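Long-range contacts in GTP-binding protein (Pyrococcus horikoshii, PDB 1WXQ), which is of unknown cellular function but probably binds GTP, and perhaps hydrolyses nucleotides, as a member of the Obg-like P-loop GTPases: residues Gly40-Ile45 with Val73-Val78; Tyr140-Ile145 with Glu170-Ile175; Arg156-Lys161 with Asp194-Ser199; Ala252-Leu257 with Thr303-Val308. All coordinates share one frame; numbering follows the deposited sequence.

Interaction 1 (Gly40-Ile45 with Val73-Val78); sequences GVTYAI and VKMVDV
In the antiparallel strand pair of a Ras-like P-loop G domain, Gly40-Thr42 on strand 39-47 runs beside Val73-Met75 on strand 68-77, a compact example of how register sets side-chain packing. Gly40 with Met75 and Thr42 with Val73 are hydrogen-bonded pairs, and Val41 with Lys74 is the non-hydrogen-bonded pair between them. Each outer pair is closed by two backbone bonds. In the first, Gly40 N reaches Met75 O at 2.8 Å. In the second, Thr42 N reaches Val73 O at 2.9 Å. Farther along strand 68-77, Asp77 forms a salt bridge with Lys13, in what is probably the P-loop, which ties this strand to the likely nucleotide site. Lys74, on the face it shares with Val41, instead pairs with Glu2. Thr42, Val73 and selenomethionine Met75 share the other face, where helices 13-21 and 305-316 pack. There the selenium comes close to the threonine, Met75 SE lying 4.0 Å from Thr42 CB. Thr42 OG1, anti to the backbone N (chi1 -176°), bonds to Ala20 O, while its methyl group meets strand 68-77: Thr42 CG2 lies 4.0 Å from Val73 CB and 3.8 Å from Met75 CE.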
loop_
_atom_site.group_PDB
_atom_site.type_symbol
_atom_site.label_atom_id
_atom_site.label_comp_id
_atom_site.label_asym_id
_atom_site.label_seq_id
_atom_site.Cartn_x
_atom_site.Cartn_y
_atom_site.Cartn_z
ATOM N N GLY A 40 -12.278 -5.817 3.949
ATOM C CA GLY A 40 -13.005 -5.641 2.711
ATOM C C GLY A 40 -12.092 -5.650 1.511
ATOM O O GLY A 40 -10.916 -5.997 1.614
ATOM N N VAL A 41 -12.644 -5.274 0.365
ATOM C CA VAL A 41 -11.875 -5.236 -0.864
ATOM C C VAL A 41 -12.096 -3.908 -1.565
ATOM O O VAL A 41 -13.233 -3.479 -1.783
ATOM C CB VAL A 41 -12.284 -6.381 -1.808
ATOM C CG1 VAL A 41 -13.779 -6.309 -2.104
ATOM C CG2 VAL A 41 -11.487 -6.300 -3.093
ATOM N N THR A 42 -11.003 -3.231 -1.880
ATOM C CA THR A 42 -11.094 -1.969 -2.587
ATOM C C THR A 42 -10.442 -2.295 -3.918
ATOM O O THR A 42 -10.187 -3.466 -4.198
ATOM C CB THR A 42 -10.327 -0.849 -1.854
ATOM O OG1 THR A 42 -10.524 0.388 -2.546
ATOM C CG2 THR A 42 -8.845 -1.157 -1.792
ATOM N N TYR A 43 -10.176 -1.284 -4.736
ATOM C CA TYR A 43 -9.706 -1.618 -6.074
ATOM C C TYR A 43 -8.598 -0.665 -6.526
ATOM O O TYR A 43 -8.486 0.467 -6.073
ATOM C CB TYR A 43 -10.894 -1.524 -7.036
ATOM C CG TYR A 43 -11.654 -2.805 -7.045
ATOM C CD1 TYR A 43 -11.050 -3.968 -7.513
ATOM C CD2 TYR A 43 -12.993 -2.831 -6.654
ATOM C CE1 TYR A 43 -11.773 -5.150 -7.583
ATOM C CE2 TYR A 43 -13.719 -4.011 -6.732
ATOM C CZ TYR A 43 -13.116 -5.165 -7.197
ATOM O OH TYR A 43 -13.828 -6.346 -7.253
ATOM N N ALA A 44 -7.734 -1.178 -7.422
ATOM C CA ALA A 44 -6.656 -0.342 -7.943
ATOM C C ALA A 44 -6.861 -0.030 -9.427
ATOM O O ALA A 44 -6.674 -0.863 -10.303
ATOM C CB ALA A 44 -5.333 -1.079 -7.735
ATOM N N ILE A 45 -7.297 1.215 -9.688
ATOM C CA ILE A 45 -7.653 1.589 -11.052
ATOM C C ILE A 45 -6.521 2.336 -11.763
ATOM O O ILE A 45 -6.073 3.393 -11.339
ATOM C CB ILE A 45 -8.901 2.469 -10.978
ATOM C CG1 ILE A 45 -9.966 1.788 -10.114
ATOM C CG2 ILE A 45 -9.489 2.664 -12.387
ATOM C CD1 ILE A 45 -11.169 2.694 -9.846
ATOM N N VAL A 73 -7.882 -5.365 -4.069
ATOM C CA VAL A 73 -6.892 -5.220 -3.003
ATOM C C VAL A 73 -7.541 -5.298 -1.628
ATOM O O VAL A 73 -8.523 -4.615 -1.370
ATOM C CB VAL A 73 -6.196 -3.833 -3.093
ATOM C CG1 VAL A 73 -5.312 -3.594 -1.860
ATOM C CG2 VAL A 73 -5.395 -3.732 -4.383
ATOM N N LYS A 74 -6.974 -6.104 -0.734
ATOM C CA LYS A 74 -7.519 -6.228 0.617
ATOM C C LYS A 74 -7.378 -4.917 1.377
ATOM O O LYS A 74 -6.376 -4.211 1.234
ATOM C CB LYS A 74 -6.788 -7.314 1.403
ATOM C CG LYS A 74 -7.423 -8.689 1.365
ATOM C CD LYS A 74 -6.879 -9.555 2.503
ATOM C CE LYS A 74 -7.110 -8.887 3.851
ATOM N NZ LYS A 74 -6.491 -9.640 4.961
HETATM N N MSE A 75 -8.377 -4.613 2.202
HETATM C CA MSE A 75 -8.372 -3.402 3.002
HETATM C C MSE A 75 -8.932 -3.737 4.380
HETATM O O MSE A 75 -9.915 -4.468 4.498
HETATM C CB MSE A 75 -9.206 -2.314 2.322
HETATM C CG MSE A 75 -9.095 -0.956 2.986
HETATM SE SE MSE A 75 -9.794 0.488 1.908
HETATM C CE MSE A 75 -8.123 1.095 1.125
ATOM N N VAL A 76 -8.301 -3.196 5.417
ATOM C CA VAL A 76 -8.679 -3.454 6.794
ATOM C C VAL A 76 -9.087 -2.187 7.545
ATOM O O VAL A 76 -8.384 -1.176 7.491
ATOM C CB VAL A 76 -7.486 -4.104 7.530
ATOM C CG1 VAL A 76 -7.850 -4.437 8.977
ATOM C CG2 VAL A 76 -7.054 -5.351 6.787
ATOM N N ASP A 77 -10.218 -2.235 8.245
ATOM C CA ASP A 77 -10.669 -1.083 9.019
ATOM C C ASP A 77 -9.964 -1.207 10.380
ATOM O O ASP A 77 -10.487 -1.807 11.319
ATOM C CB ASP A 77 -12.188 -1.124 9.198
ATOM C CG ASP A 77 -12.744 0.157 9.803
ATOM O OD1 ASP A 77 -12.039 0.819 10.593
ATOM O OD2 ASP A 77 -13.901 0.499 9.495
ATOM N N VAL A 78 -8.770 -0.634 10.467
ATOM C CA VAL A 78 -7.943 -0.696 11.664
ATOM C C VAL A 78 -8.339 0.211 12.829
ATOM O O VAL A 78 -8.031 1.408 12.832
ATOM C CB VAL A 78 -6.464 -0.384 11.300
ATOM C CG1 VAL A 78 -5.598 -0.393 12.546
ATOM C CG2 VAL A 78 -5.961 -1.388 10.286
#

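Interaction 2 (Tyr140-Ile145 with Glu170-Ile175)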
loop_
_atom_site.group_PDB
_atom_site.type_symbol
_atom_site.label_atom_id
_atom_site.label_comp_id
_atom_site.label_asym_id
_atom_site.label_seq_id
_atom_site.Cartn_x
_atom_site.Cartn_y
_atom_site.Cartn_z
ATOM N N TYR A 140 7.545 2.393 18.729
ATOM C CA TYR A 140 7.837 1.764 20.005
ATOM C C TYR A 140 7.291 0.351 20.097
ATOM O O TYR A 140 7.861 -0.499 20.782
ATOM C CB TYR A 140 7.329 2.638 21.151
ATOM C CG TYR A 140 8.265 3.793 21.362
ATOM C CD1 TYR A 140 8.393 4.789 20.395
ATOM C CD2 TYR A 140 9.116 3.834 22.469
ATOM C CE1 TYR A 140 9.347 5.792 20.519
ATOM C CE2 TYR A 140 10.078 4.834 22.599
ATOM C CZ TYR A 140 10.191 5.805 21.627
ATOM O OH TYR A 140 11.157 6.786 21.756
ATOM N N TRP A 141 6.207 0.081 19.378
ATOM C CA TRP A 141 5.613 -1.263 19.376
ATOM C C TRP A 141 6.637 -2.331 18.876
ATOM O O TRP A 141 6.826 -3.359 19.525
ATOM C CB TRP A 141 4.336 -1.219 18.550
ATOM C CG TRP A 141 3.870 -2.564 18.070
ATOM C CD1 TRP A 141 3.615 -3.671 18.828
ATOM C CD2 TRP A 141 3.607 -2.940 16.706
ATOM N NE1 TRP A 141 3.211 -4.716 18.022
ATOM C CE2 TRP A 141 3.195 -4.296 16.719
ATOM C CE3 TRP A 141 3.677 -2.262 15.476
ATOM C CZ2 TRP A 141 2.854 -4.989 15.552
ATOM C CZ3 TRP A 141 3.337 -2.956 14.306
ATOM C CH2 TRP A 141 2.931 -4.306 14.358
ATOM N N ILE A 142 7.233 -2.055 17.701
ATOM C CA ILE A 142 8.315 -2.809 17.079
ATOM C C ILE A 142 9.550 -2.856 17.979
ATOM O O ILE A 142 10.189 -3.883 18.162
ATOM C CB ILE A 142 8.665 -2.136 15.750
ATOM C CG1 ILE A 142 7.389 -1.811 14.970
ATOM C CG2 ILE A 142 9.513 -3.091 14.889
ATOM C CD1 ILE A 142 7.647 -1.673 13.468
ATOM N N TYR A 143 9.902 -1.675 18.519
ATOM C CA TYR A 143 11.053 -1.605 19.410
ATOM C C TYR A 143 10.860 -2.489 20.643
ATOM O O TYR A 143 11.771 -3.161 21.106
ATOM C CB TYR A 143 11.236 -0.146 19.832
ATOM C CG TYR A 143 12.045 -0.070 21.078
ATOM C CD1 TYR A 143 13.423 -0.249 21.021
ATOM C CD2 TYR A 143 11.441 0.255 22.293
ATOM C CE1 TYR A 143 14.194 -0.087 22.163
ATOM C CE2 TYR A 143 12.210 0.409 23.436
ATOM C CZ TYR A 143 13.580 0.236 23.374
ATOM O OH TYR A 143 14.359 0.420 24.501
ATOM N N GLY A 144 9.687 -2.486 21.259
ATOM C CA GLY A 144 9.497 -3.269 22.455
ATOM C C GLY A 144 9.654 -4.750 22.156
ATOM O O GLY A 144 10.183 -5.490 22.977
ATOM N N ILE A 145 9.203 -5.193 20.982
ATOM C CA ILE A 145 9.321 -6.602 20.648
ATOM C C ILE A 145 10.787 -7.025 20.564
ATOM O O ILE A 145 11.132 -8.125 20.972
ATOM C CB ILE A 145 8.597 -6.930 19.342
ATOM C CG1 ILE A 145 7.098 -6.688 19.522
ATOM C CG2 ILE A 145 8.845 -8.381 18.960
ATOM C CD1 ILE A 145 6.264 -7.026 18.285
ATOM N N GLU A 170 12.915 -13.735 11.931
ATOM C CA GLU A 170 11.949 -14.682 12.478
ATOM C C GLU A 170 11.217 -14.028 13.626
ATOM O O GLU A 170 9.995 -14.115 13.732
ATOM C CB GLU A 170 12.618 -15.956 13.017
ATOM C CG GLU A 170 11.703 -16.716 14.004
ATOM C CD GLU A 170 12.350 -17.934 14.638
ATOM O OE1 GLU A 170 13.560 -17.872 14.966
ATOM O OE2 GLU A 170 11.631 -18.948 14.822
ATOM N N HIS A 171 11.982 -13.379 14.494
ATOM C CA HIS A 171 11.403 -12.729 15.650
ATOM C C HIS A 171 10.361 -11.690 15.285
ATOM O O HIS A 171 9.415 -11.495 16.035
ATOM C CB HIS A 171 12.497 -12.101 16.521
ATOM C CG HIS A 171 12.046 -11.775 17.909
ATOM N ND1 HIS A 171 12.844 -11.116 18.815
ATOM C CD2 HIS A 171 10.865 -11.991 18.537
ATOM C CE1 HIS A 171 12.176 -10.936 19.940
ATOM N NE2 HIS A 171 10.972 -11.458 19.798
ATOM N N LEU A 172 10.511 -11.025 14.144
ATOM C CA LEU A 172 9.519 -10.026 13.749
ATOM C C LEU A 172 8.732 -10.504 12.520
ATOM O O LEU A 172 8.002 -9.731 11.895
ATOM C CB LEU A 172 10.191 -8.666 13.495
ATOM C CG LEU A 172 10.621 -7.868 14.740
ATOM C CD1 LEU A 172 11.863 -7.076 14.406
ATOM C CD2 LEU A 172 9.489 -6.944 15.222
ATOM N N SER A 173 8.863 -11.793 12.196
ATOM C CA SER A 173 8.142 -12.387 11.061
ATOM C C SER A 173 6.651 -12.103 11.171
ATOM O O SER A 173 5.956 -12.032 10.160
ATOM C CB SER A 173 8.341 -13.913 11.006
ATOM O OG SER A 173 9.537 -14.265 10.338
ATOM N N GLY A 174 6.170 -11.939 12.399
ATOM C CA GLY A 174 4.755 -11.686 12.602
ATOM C C GLY A 174 4.201 -10.370 12.076
ATOM O O GLY A 174 2.981 -10.182 12.005
ATOM N N ILE A 175 5.083 -9.454 11.700
ATOM C CA ILE A 175 4.629 -8.167 11.206
ATOM C C ILE A 175 4.810 -8.019 9.696
ATOM O O ILE A 175 4.320 -7.071 9.090
ATOM C CB ILE A 175 5.341 -7.014 11.954
ATOM C CG1 ILE A 175 5.003 -7.087 13.444
ATOM C CG2 ILE A 175 4.884 -5.661 11.422
ATOM C CD1 ILE A 175 5.763 -8.150 14.203
#
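Trp141, Ile142 and Ile145 on helix 127-147 meet His171, Leu172 and Ile175, where helix 164-171 ends and its chain turns away. Both belong to the helical region between strands 104-110 and 217-222, consistent with the helical insertion of Obg-like G domains.

Apolar contacts make up most of the interface. At one end of it the six-membered part of the indole does the touching: Trp141 CH2 lies 3.6 Å from Ile175 CG1, and the two side chains run alongside one another, pointing opposite ways. With CG anti to the backbone N (chi1 160°), the indole starts out on the side from which its end reaches Ile175, and it also packs on Leu99 and Arg100. Midway, a single methyl, Leu172 CD2, serves two isoleucines. It meets Ile142 CG2 at 3.9 Å, the side chains crossing at about a right angle, and Ile145 CG2 at 4.1 Å. Ile145 CD1 and Ile175 CD1 add a looser contact at 4.3 Å.

A CH-pi contact forms the other end. Ile145 CG2 stands 4.2 Å from the centroid of the His171 ring, off-centre, in a direction 29° from the ring normal. The Ile145 carbonyl oxygen also lies beside this imidazole, reaching it obliquely near His171 CE1.

With methyl and ring contacts carrying the attraction, the two helical pieces are probably held mainly by shape and by the burial of apolar surface rather than by directional bonds.

Interaction 3 (Arg156-Lys161 with Asp194-Ser199); sequences RIKLQK and DPTKWS
Lys158 reaches from one loop to another and runs its chain obliquely across the carboxylate of Asp194. The approach is from the side of the methylenes as well as from the tip: Lys158 CG lies 3.4 Å from Asp194 OD1, and Lys158 NZ closes a salt bridge to Asp194 OD2 at 2.8 Å. Asp194 OD2 offers the ammonium its syn lone pair, the one on the side of OD1. The lysine sets out with CG anti to the backbone N (chi1 -173°) and stays extended until chi4, where a bend to 112° carries NZ to the carboxylate.

Thr196 stands at about a right angle to the same lysine. Its OG1 accepts a weak second bond from Lys158 NZ at 3.4 Å, while Thr196 CG2 touches the aliphatic part of the chain.

These side chains join the loop between helices 151-154 and 164-171 to the loop that leads into helix 200-214, at the outer end of the helical region that appears to be inserted in the G domain. The second loop carries a short 3-10 segment, residues 195-197, and Asp194 stands just before it. While OD2 serves the neighbouring loop, Asp194 OD1 serves its own: Thr196 OG1 donates to it at 2.7 Å, from above the carboxylate plane, 46° out of it. Thr196 N adds a weak bond to the same oxygen, much as in an Asx turn.

Apart from the polar group, Ile157 CG2 approaches Pro195 CG at 4.4 Å. Lys197 NZ lies 4.4 Å from Lys158 NZ, a nearness of like charges that Asp194 may partly offset.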
loop_
_atom_site.group_PDB
_atom_site.type_symbol
_atom_site.label_atom_id
_atom_site.label_comp_id
_atom_site.label_asym_id
_atom_site.label_seq_id
_atom_site.Cartn_x
_atom_site.Cartn_y
_atom_site.Cartn_z
ATOM N N ARG A 156 22.073 -15.943 22.468
ATOM C CA ARG A 156 21.659 -17.225 21.901
ATOM C C ARG A 156 22.018 -17.346 20.414
ATOM O O ARG A 156 21.364 -18.035 19.644
ATOM C CB ARG A 156 20.146 -17.361 22.083
ATOM C CG ARG A 156 19.691 -18.819 22.096
ATOM C CD ARG A 156 18.872 -19.178 20.850
ATOM N NE ARG A 156 18.145 -18.005 20.356
ATOM C CZ ARG A 156 17.164 -18.217 19.460
ATOM N NH1 ARG A 156 16.881 -19.446 19.065
ATOM N NH2 ARG A 156 16.479 -17.179 18.971
ATOM N N ILE A 157 22.984 -16.464 20.069
ATOM C CA ILE A 157 23.186 -16.198 18.647
ATOM C C ILE A 157 24.622 -15.760 18.346
ATOM O O ILE A 157 25.081 -15.753 17.213
ATOM C CB ILE A 157 22.191 -15.119 18.220
ATOM C CG1 ILE A 157 20.767 -15.679 18.289
ATOM C CG2 ILE A 157 22.462 -14.684 16.765
ATOM C CD1 ILE A 157 19.817 -14.593 18.252
ATOM N N LYS A 158 25.320 -15.337 19.420
ATOM C CA LYS A 158 26.719 -14.964 19.312
ATOM C C LYS A 158 27.618 -16.188 19.432
ATOM O O LYS A 158 28.754 -16.209 18.983
ATOM C CB LYS A 158 27.032 -13.970 20.428
ATOM C CG LYS A 158 28.440 -13.382 20.304
ATOM C CD LYS A 158 29.027 -12.992 21.660
ATOM C CE LYS A 158 30.458 -12.458 21.547
ATOM N NZ LYS A 158 30.476 -11.032 21.868
ATOM N N LEU A 159 27.078 -17.219 20.107
ATOM C CA LEU A 159 27.816 -18.466 20.230
ATOM C C LEU A 159 27.197 -19.555 19.356
ATOM O O LEU A 159 27.875 -20.380 18.756
ATOM C CB LEU A 159 27.782 -18.910 21.688
ATOM C CG LEU A 159 28.515 -20.224 21.927
ATOM C CD1 LEU A 159 28.487 -20.655 23.394
ATOM C CD2 LEU A 159 27.905 -21.377 21.130
ATOM N N GLN A 160 25.849 -19.569 19.331
ATOM C CA GLN A 160 25.172 -20.426 18.366
ATOM C C GLN A 160 25.423 -19.916 16.946
ATOM O O GLN A 160 25.107 -20.554 15.954
ATOM C CB GLN A 160 23.672 -20.424 18.678
ATOM C CG GLN A 160 23.185 -21.766 19.233
ATOM C CD GLN A 160 21.682 -21.733 19.402
ATOM O OE1 GLN A 160 21.067 -22.574 20.040
ATOM N NE2 GLN A 160 21.088 -20.709 18.763
ATOM N N LYS A 161 25.977 -18.688 16.880
ATOM C CA LYS A 161 26.465 -18.168 15.605
ATOM C C LYS A 161 25.354 -17.957 14.571
ATOM O O LYS A 161 25.590 -17.870 13.372
ATOM C CB LYS A 161 27.481 -19.167 15.049
ATOM C CG LYS A 161 28.653 -19.412 16.005
ATOM C CD LYS A 161 29.643 -18.245 16.029
ATOM C CE LYS A 161 30.816 -18.490 16.984
ATOM N NZ LYS A 161 31.719 -17.342 16.958
ATOM N N ASP A 194 27.149 -8.877 15.461
ATOM C CA ASP A 194 27.115 -9.371 16.835
ATOM C C ASP A 194 26.044 -8.577 17.567
ATOM O O ASP A 194 26.258 -7.430 17.928
ATOM C CB ASP A 194 28.467 -9.158 17.524
ATOM C CG ASP A 194 28.520 -9.782 18.911
ATOM O OD1 ASP A 194 27.458 -10.208 19.418
ATOM O OD2 ASP A 194 29.626 -9.843 19.497
ATOM N N PRO A 195 24.868 -9.172 17.785
ATOM C CA PRO A 195 23.821 -8.423 18.491
ATOM C C PRO A 195 24.221 -7.884 19.869
ATOM O O PRO A 195 23.843 -6.780 20.229
ATOM C CB PRO A 195 22.658 -9.417 18.554
ATOM C CG PRO A 195 23.349 -10.773 18.488
ATOM C CD PRO A 195 24.428 -10.540 17.463
ATOM N N THR A 196 24.993 -8.653 20.631
ATOM C CA THR A 196 25.424 -8.223 21.965
ATOM C C THR A 196 26.057 -6.832 21.959
ATOM O O THR A 196 26.181 -6.195 23.010
ATOM C CB THR A 196 26.456 -9.198 22.583
ATOM O OG1 THR A 196 27.707 -9.084 21.880
ATOM C CG2 THR A 196 25.943 -10.638 22.516
ATOM N N LYS A 197 26.476 -6.373 20.783
ATOM C CA LYS A 197 27.079 -5.049 20.656
ATOM C C LYS A 197 26.014 -3.955 20.446
ATOM O O LYS A 197 26.297 -2.773 20.614
ATOM C CB LYS A 197 28.070 -5.025 19.485
ATOM C CG LYS A 197 29.337 -5.811 19.773
ATOM C CD LYS A 197 29.539 -6.116 21.248
ATOM C CE LYS A 197 30.481 -7.304 21.419
ATOM N NZ LYS A 197 31.931 -6.925 21.427
ATOM N N TRP A 198 24.798 -4.357 20.074
ATOM C CA TRP A 198 23.694 -3.418 19.845
ATOM C C TRP A 198 23.264 -2.681 21.112
ATOM O O TRP A 198 23.086 -3.305 22.164
ATOM C CB TRP A 198 22.467 -4.158 19.284
ATOM C CG TRP A 198 22.581 -4.538 17.826
ATOM C CD1 TRP A 198 23.702 -4.992 17.182
ATOM C CD2 TRP A 198 21.530 -4.535 16.845
ATOM N NE1 TRP A 198 23.414 -5.268 15.871
ATOM C CE2 TRP A 198 22.091 -5.001 15.634
ATOM C CE3 TRP A 198 20.170 -4.188 16.872
ATOM C CZ2 TRP A 198 21.335 -5.130 14.455
ATOM C CZ3 TRP A 198 19.421 -4.316 15.704
ATOM C CH2 TRP A 198 20.009 -4.784 14.513
ATOM N N SER A 199 23.084 -1.361 20.998
ATOM C CA SER A 199 22.648 -0.536 22.120
ATOM C C SER A 199 21.151 -0.225 21.987
ATOM O O SER A 199 20.546 -0.522 20.967
ATOM C CB SER A 199 23.433 0.776 22.169
ATOM O OG SER A 199 22.933 1.731 21.241
#

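Interaction 4 (Ala252-Leu257 with Thr303-Val308); sequences AAELTL and TGVQEV
Ala252 O, at the start of the turn whose next residues, Ala253 and Glu254, meet Thr303, is gripped by two donors of Thr256. Thr256 N reaches it at 3.2 Å and Thr256 OG1 at 3.1 Å, from opposite faces of the carbonyl plane. This turn lies in helix 251-258, which follows strand 245-249 of the P-loop GTPase core. Its partner is the entry to helix 305-316, with Gly304 at the N-cap position and Val305 in the first turn.

Across the contact the main pair is Glu254 and Thr303, whose side chains cross at about a right angle. Thr303 CB sits 3.6 Å from Glu254 CB, although the exact fit of this pair is doubtful. Bent at chi2 (-138°), the glutamate carries its carboxylate onward to Val305, with OE1 near CB and both methyls of that residue. The other oxygen, Glu254 OE2, forms a salt bridge with Arg258 in the same helix, and that partner would help to balance a charge placed in a largely buried, apolar setting.

Helix 13-21 packs on both partners, Ala19 on Glu254 and Phe16 on Val305. Tyr268 covers Glu254 and Thr303 together. Thr303 CG2 completes the contact, lying 3.9 Å from Ala253 CB and 4.3 Å from Leu257 CD1.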
loop_
_atom_site.group_PDB
_atom_site.type_symbol
_atom_site.label_atom_id
_atom_site.label_comp_id
_atom_site.label_asym_id
_atom_site.label_seq_id
_atom_site.Cartn_x
_atom_site.Cartn_y
_atom_site.Cartn_z
ATOM N N ALA A 252 -16.959 11.307 2.944
ATOM C CA ALA A 252 -18.422 11.313 2.935
ATOM C C ALA A 252 -18.942 11.462 1.514
ATOM O O ALA A 252 -19.928 10.831 1.141
ATOM C CB ALA A 252 -18.965 12.439 3.821
ATOM N N ALA A 253 -18.266 12.283 0.719
ATOM C CA ALA A 253 -18.593 12.498 -0.689
ATOM C C ALA A 253 -18.532 11.230 -1.557
ATOM O O ALA A 253 -19.484 10.874 -2.227
ATOM C CB ALA A 253 -17.691 13.600 -1.252
ATOM N N GLU A 254 -17.363 10.564 -1.580
ATOM C CA GLU A 254 -17.303 9.434 -2.500
ATOM C C GLU A 254 -18.233 8.305 -2.057
ATOM O O GLU A 254 -18.667 7.468 -2.837
ATOM C CB GLU A 254 -15.859 8.933 -2.547
ATOM C CG GLU A 254 -15.487 8.355 -3.914
ATOM C CD GLU A 254 -14.673 7.096 -3.720
ATOM O OE1 GLU A 254 -14.286 6.816 -2.594
ATOM O OE2 GLU A 254 -14.430 6.402 -4.706
ATOM N N LEU A 255 -18.503 8.279 -0.739
ATOM C CA LEU A 255 -19.406 7.262 -0.232
ATOM C C LEU A 255 -20.792 7.468 -0.827
ATOM O O LEU A 255 -21.509 6.539 -1.174
ATOM C CB LEU A 255 -19.465 7.407 1.289
ATOM C CG LEU A 255 -20.403 6.394 1.947
ATOM C CD1 LEU A 255 -20.010 4.950 1.638
ATOM C CD2 LEU A 255 -20.420 6.515 3.471
ATOM N N THR A 256 -21.168 8.754 -0.901
ATOM C CA THR A 256 -22.433 9.105 -1.519
ATOM C C THR A 256 -22.489 8.613 -2.968
ATOM O O THR A 256 -23.243 7.713 -3.321
ATOM C CB THR A 256 -22.560 10.632 -1.470
ATOM O OG1 THR A 256 -22.735 11.042 -0.112
ATOM C CG2 THR A 256 -23.770 11.099 -2.287
ATOM N N LEU A 257 -21.673 9.263 -3.822
ATOM C CA LEU A 257 -21.666 8.917 -5.239
ATOM C C LEU A 257 -21.282 7.454 -5.475
ATOM O O LEU A 257 -21.444 6.903 -6.554
ATOM C CB LEU A 257 -20.675 9.838 -5.944
ATOM C CG LEU A 257 -20.859 11.301 -5.544
ATOM C CD1 LEU A 257 -19.592 11.902 -4.941
ATOM C CD2 LEU A 257 -21.241 12.196 -6.721
ATOM N N THR A 303 -12.681 12.903 -5.480
ATOM C CA THR A 303 -12.905 12.823 -4.046
ATOM C C THR A 303 -11.605 12.543 -3.301
ATOM O O THR A 303 -11.575 12.553 -2.072
ATOM C CB THR A 303 -13.952 11.741 -3.700
ATOM O OG1 THR A 303 -13.658 10.526 -4.419
ATOM C CG2 THR A 303 -15.367 12.252 -4.059
ATOM N N GLY A 304 -10.535 12.302 -4.053
ATOM C CA GLY A 304 -9.242 12.067 -3.449
ATOM C C GLY A 304 -9.031 10.666 -2.923
ATOM O O GLY A 304 -7.888 10.208 -2.789
ATOM N N VAL A 305 -10.125 9.975 -2.625
ATOM C CA VAL A 305 -10.028 8.620 -2.102
ATOM C C VAL A 305 -9.308 7.698 -3.063
ATOM O O VAL A 305 -8.333 7.038 -2.696
ATOM C CB VAL A 305 -11.406 8.043 -1.800
ATOM C CG1 VAL A 305 -11.274 6.586 -1.383
ATOM C CG2 VAL A 305 -12.075 8.872 -0.692
ATOM N N GLN A 306 -9.763 7.669 -4.306
ATOM C CA GLN A 306 -9.145 6.793 -5.295
ATOM C C GLN A 306 -7.662 7.084 -5.494
ATOM O O GLN A 306 -6.864 6.165 -5.718
ATOM C CB GLN A 306 -9.868 6.907 -6.632
ATOM C CG GLN A 306 -9.506 5.801 -7.618
ATOM C CD GLN A 306 -9.809 4.414 -7.078
ATOM O OE1 GLN A 306 -10.919 4.139 -6.613
ATOM N NE2 GLN A 306 -8.823 3.532 -7.141
ATOM N N GLU A 307 -7.311 8.365 -5.425
ATOM C CA GLU A 307 -5.934 8.833 -5.595
ATOM C C GLU A 307 -5.036 8.233 -4.503
ATOM O O GLU A 307 -3.944 7.726 -4.773
ATOM C CB GLU A 307 -5.915 10.363 -5.502
ATOM C CG GLU A 307 -4.714 11.043 -6.120
ATOM C CD GLU A 307 -4.723 12.549 -5.876
ATOM O OE1 GLU A 307 -5.826 13.147 -5.939
ATOM O OE2 GLU A 307 -3.637 13.127 -5.631
ATOM N N VAL A 308 -5.507 8.295 -3.264
ATOM C CA VAL A 308 -4.750 7.755 -2.157
ATOM C C VAL A 308 -4.439 6.269 -2.371
ATOM O O VAL A 308 -3.292 5.846 -2.212
ATOM C CB VAL A 308 -5.507 7.926 -0.834
ATOM C CG1 VAL A 308 -4.785 7.174 0.273
ATOM C CG2 VAL A 308 -5.620 9.407 -0.490
#

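Overall arrangement
From the N terminus, interaction 1 closes the first loop, joining two neighbouring strands of the G-domain sheet before the chain enters the helical region. There interactions 2 and 3 cross, because Arg156-Lys161 falls between the two segments of interaction 2, and Asp194-Ser199 follows both. Their centres are about 18 Å apart, and together they tie successive parts of the helical region to one another. After the chain returns to the sheet, interaction 4 closes in series, bringing helix 305-316 back beside helix 251-258. It touches interaction 1, where Gln306 NE2 probably bonds to Tyr43 O, and so links the late helix to the early strand. About 50 Å separates the centres of interactions 3 and 4.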